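Local coordinates for putative DNA-binding protein (Salmonella typhimurium, PDB 2NMU) that is of unknown function but carries a PCC domain, probably binds DNA, and assembles as a trimer, at residues Leu23-Gly28 with Leu118-Gly123. Residues are numbered along the deposited sequence; the frame is centred on the assembly and turned at random.
Sequences LRLLPG and LELVIG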
ATOM      1  N   LEU A  23       9.578  -9.299  -8.051  1.00 17.51           N
ATOM      2  CA  LEU A  23      10.935  -9.021  -8.484  1.00 17.91           C
ATOM      3  C   LEU A  23      11.736  -8.310  -7.415  1.00 17.23           C
ATOM      4  O   LEU A  23      11.179  -7.734  -6.482  1.00 16.71           O
ATOM      5  CB  LEU A  23      10.942  -8.188  -9.771  1.00 24.17           C
ATOM      6  CG  LEU A  23      10.307  -6.797  -9.795  1.00 24.43           C
ATOM      7  CD1 LEU A  23      10.859  -6.010 -10.974  1.00 26.64           C
ATOM      8  CD2 LEU A  23       8.792  -6.921  -9.890  1.00 26.77           C
ATOM      9  N   ARG A  24      13.054  -8.372  -7.551  1.00 13.13           N
ATOM     10  CA  ARG A  24      13.939  -7.713  -6.607  1.00 13.55           C
ATOM     11  C   ARG A  24      14.952  -6.875  -7.373  1.00 14.48           C
ATOM     12  O   ARG A  24      15.660  -7.394  -8.233  1.00 16.85           O
ATOM     13  CB  ARG A  24      14.691  -8.735  -5.751  1.00 13.93           C
ATOM     14  CG  ARG A  24      15.599  -8.071  -4.724  1.00 12.93           C
ATOM     15  CD  ARG A  24      16.966  -8.732  -4.624  1.00 14.28           C
ATOM     16  NE  ARG A  24      17.904  -7.859  -3.922  1.00 17.54           N
ATOM     17  CZ  ARG A  24      19.203  -8.105  -3.771  1.00 17.84           C
ATOM     18  NH1 ARG A  24      19.739  -9.214  -4.272  1.00 17.13           N
ATOM     19  NH2 ARG A  24      19.970  -7.228  -3.134  1.00 16.38           N
ATOM     20  N   LEU A  25      15.008  -5.582  -7.077  1.00 14.51           N
ATOM     21  CA  LEU A  25      15.972  -4.708  -7.733  1.00 14.90           C
ATOM     22  C   LEU A  25      17.259  -4.761  -6.913  1.00 15.62           C
ATOM     23  O   LEU A  25      17.230  -5.014  -5.705  1.00 14.64           O
ATOM     24  CB  LEU A  25      15.441  -3.277  -7.826  1.00 14.51           C
ATOM     25  CG  LEU A  25      14.109  -3.122  -8.577  1.00 15.60           C
ATOM     26  CD1 LEU A  25      13.843  -1.648  -8.823  1.00 16.32           C
ATOM     27  CD2 LEU A  25      14.151  -3.874  -9.905  1.00 15.84           C
ATOM     28  N   LEU A  26      18.385  -4.523  -7.574  1.00 15.49           N
ATOM     29  CA  LEU A  26      19.691  -4.603  -6.925  1.00 16.51           C
ATOM     30  C   LEU A  26      20.322  -3.270  -6.547  1.00 15.42           C
ATOM     31  O   LEU A  26      19.953  -2.220  -7.067  1.00 15.61           O
ATOM     32  CB  LEU A  26      20.654  -5.370  -7.839  1.00 19.59           C
ATOM     33  CG  LEU A  26      20.176  -6.731  -8.357  1.00 23.53           C
ATOM     34  CD1 LEU A  26      21.225  -7.321  -9.284  1.00 22.37           C
ATOM     35  CD2 LEU A  26      19.903  -7.667  -7.191  1.00 24.56           C
ATOM     36  N   PRO A  27      21.301  -3.302  -5.628  1.00 16.11           N
ATOM     37  CA  PRO A  27      21.987  -2.084  -5.190  1.00 17.82           C
ATOM     38  C   PRO A  27      22.511  -1.276  -6.376  1.00 18.59           C
ATOM     39  O   PRO A  27      23.095  -1.832  -7.309  1.00 19.37           O
ATOM     40  CB  PRO A  27      23.117  -2.627  -4.325  1.00 16.90           C
ATOM     41  CG  PRO A  27      22.490  -3.838  -3.700  1.00 16.67           C
ATOM     42  CD  PRO A  27      21.786  -4.476  -4.880  1.00 14.42           C
ATOM     43  N   GLY A  28      22.290   0.034  -6.342  1.00 21.32           N
ATOM     44  CA  GLY A  28      22.769   0.885  -7.414  1.00 21.75           C
ATOM     45  C   GLY A  28      21.837   1.078  -8.594  1.00 21.68           C
ATOM     46  O   GLY A  28      22.020   2.018  -9.365  1.00 22.07           O
ATOM     47  N   LEU A 118      15.118  -3.675  -3.336  1.00 15.58           N
ATOM     48  CA  LEU A 118      13.771  -3.155  -3.543  1.00 14.81           C
ATOM     49  C   LEU A 118      12.967  -4.369  -3.988  1.00 15.78           C
ATOM     50  O   LEU A 118      13.192  -4.921  -5.063  1.00 17.34           O
ATOM     51  CB  LEU A 118      13.705  -2.052  -4.604  1.00 14.10           C
ATOM     52  CG  LEU A 118      12.335  -1.347  -4.532  1.00 16.23           C
ATOM     53  CD1 LEU A 118      12.272  -0.552  -3.229  1.00 19.09           C
ATOM     54  CD2 LEU A 118      12.112  -0.412  -5.715  1.00 15.92           C
ATOM     55  N   GLU A 119      12.055  -4.804  -3.127  1.00 13.22           N
ATOM     56  CA  GLU A 119      11.212  -5.957  -3.406  1.00 14.51           C
ATOM     57  C   GLU A 119       9.871  -5.431  -3.875  1.00 14.08           C
ATOM     58  O   GLU A 119       9.288  -4.553  -3.241  1.00 14.52           O
ATOM     59  CB  GLU A 119      11.039  -6.794  -2.141  1.00 15.89           C
ATOM     60  CG  GLU A 119      12.326  -7.446  -1.672  1.00 20.26           C
ATOM     61  CD  GLU A 119      12.209  -8.053  -0.290  1.00 20.30           C
ATOM     62  OE1 GLU A 119      11.132  -8.594   0.039  1.00 23.81           O
ATOM     63  OE2 GLU A 119      13.203  -8.001   0.466  1.00 22.31           O
ATOM     64  N   LEU A 120       9.383  -5.977  -4.979  1.00 13.30           N
ATOM     65  CA  LEU A 120       8.128  -5.519  -5.548  1.00 14.34           C
ATOM     66  C   LEU A 120       7.203  -6.630  -6.001  1.00 12.57           C
ATOM     67  O   LEU A 120       7.649  -7.670  -6.477  1.00 12.89           O
ATOM     68  CB  LEU A 120       8.407  -4.643  -6.771  1.00 17.71           C
ATOM     69  CG  LEU A 120       9.161  -3.322  -6.638  1.00 21.10           C
ATOM     70  CD1 LEU A 120      10.065  -3.124  -7.846  1.00 22.23           C
ATOM     71  CD2 LEU A 120       8.158  -2.188  -6.520  1.00 21.60           C
ATOM     72  N   VAL A 121       5.907  -6.396  -5.842  1.00 12.48           N
ATOM     73  CA  VAL A 121       4.906  -7.326  -6.335  1.00 11.08           C
ATOM     74  C   VAL A 121       4.093  -6.407  -7.233  1.00 12.95           C
ATOM     75  O   VAL A 121       3.500  -5.435  -6.767  1.00 11.52           O
ATOM     76  CB  VAL A 121       4.012  -7.892  -5.223  1.00 12.78           C
ATOM     77  CG1 VAL A 121       2.911  -8.756  -5.839  1.00 14.13           C
ATOM     78  CG2 VAL A 121       4.848  -8.728  -4.263  1.00 13.11           C
ATOM     79  N   ILE A 122       4.101  -6.694  -8.527  1.00 11.39           N
ATOM     80  CA  ILE A 122       3.385  -5.868  -9.480  1.00 11.99           C
ATOM     81  C   ILE A 122       2.207  -6.629 -10.061  1.00 11.83           C
ATOM     82  O   ILE A 122       2.333  -7.789 -10.440  1.00 11.55           O
ATOM     83  CB  ILE A 122       4.327  -5.419 -10.616  1.00 14.76           C
ATOM     84  CG1 ILE A 122       5.438  -4.538 -10.034  1.00 16.68           C
ATOM     85  CG2 ILE A 122       3.545  -4.670 -11.690  1.00 14.72           C
ATOM     86  CD1 ILE A 122       6.535  -4.185 -11.023  1.00 19.56           C
ATOM     87  N   GLY A 123       1.057  -5.970 -10.098  1.00 12.96           N
ATOM     88  CA  GLY A 123      -0.127  -6.590 -10.655  1.00 13.03           C
ATOM     89  C   GLY A 123      -0.388  -6.051 -12.048  1.00 13.36           C
ATOM     90  O   GLY A 123      -0.088  -4.896 -12.337  1.00 11.33           O
TER
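Leu23 and Leu120 face each other as an antiparallel hydrogen-bonded pair, each backbone N donating to the carbonyl of the other. Leu25 and Leu118 form the next such pair, held by a short bond from Leu25 N to Leu118 O (2.8 Å) and a weak return from Leu118 N to Leu25 O (3.4 Å). On the leucine face, Leu25 and Leu118 lie side by side, pointing the same way, Leu25 CD1 meeting Leu118 CD2 at 3.8 Å. Leu120 slants across its neighbours, its CD1 touching both Leu25 CG and Leu23 CG, in directions roughly at right angles. With CG of Leu23 set between its backbone N and carbonyl carbon (chi1 61°), CD2 swings over the neighbouring strand and touches Leu120 CB; Leu23 CD2 also lies 3.7 Å from Ile122 CD1. Helix 31-42 covers this layer through Phe38, Leu35, Gln34 and Val31.

Arg24 and Glu119, the intervening non-hydrogen-bonded pair, project from the other face without a salt bridge: Arg24 NE and Glu119 OE2 stand 6.4 Å apart. Arg24 NE bonds Thr117 OG1 and NH2 the carbonyl of Thr116, whereas Glu119 OE2 forms a salt bridge with Arg132 and a hydrogen bond with His91, and OE1 one with Thr84, all of the second subunit. The ladder divides an apolar face beneath the helix from a mixed one against the second subunit, whose partners would favour the carboxylate form of Glu119.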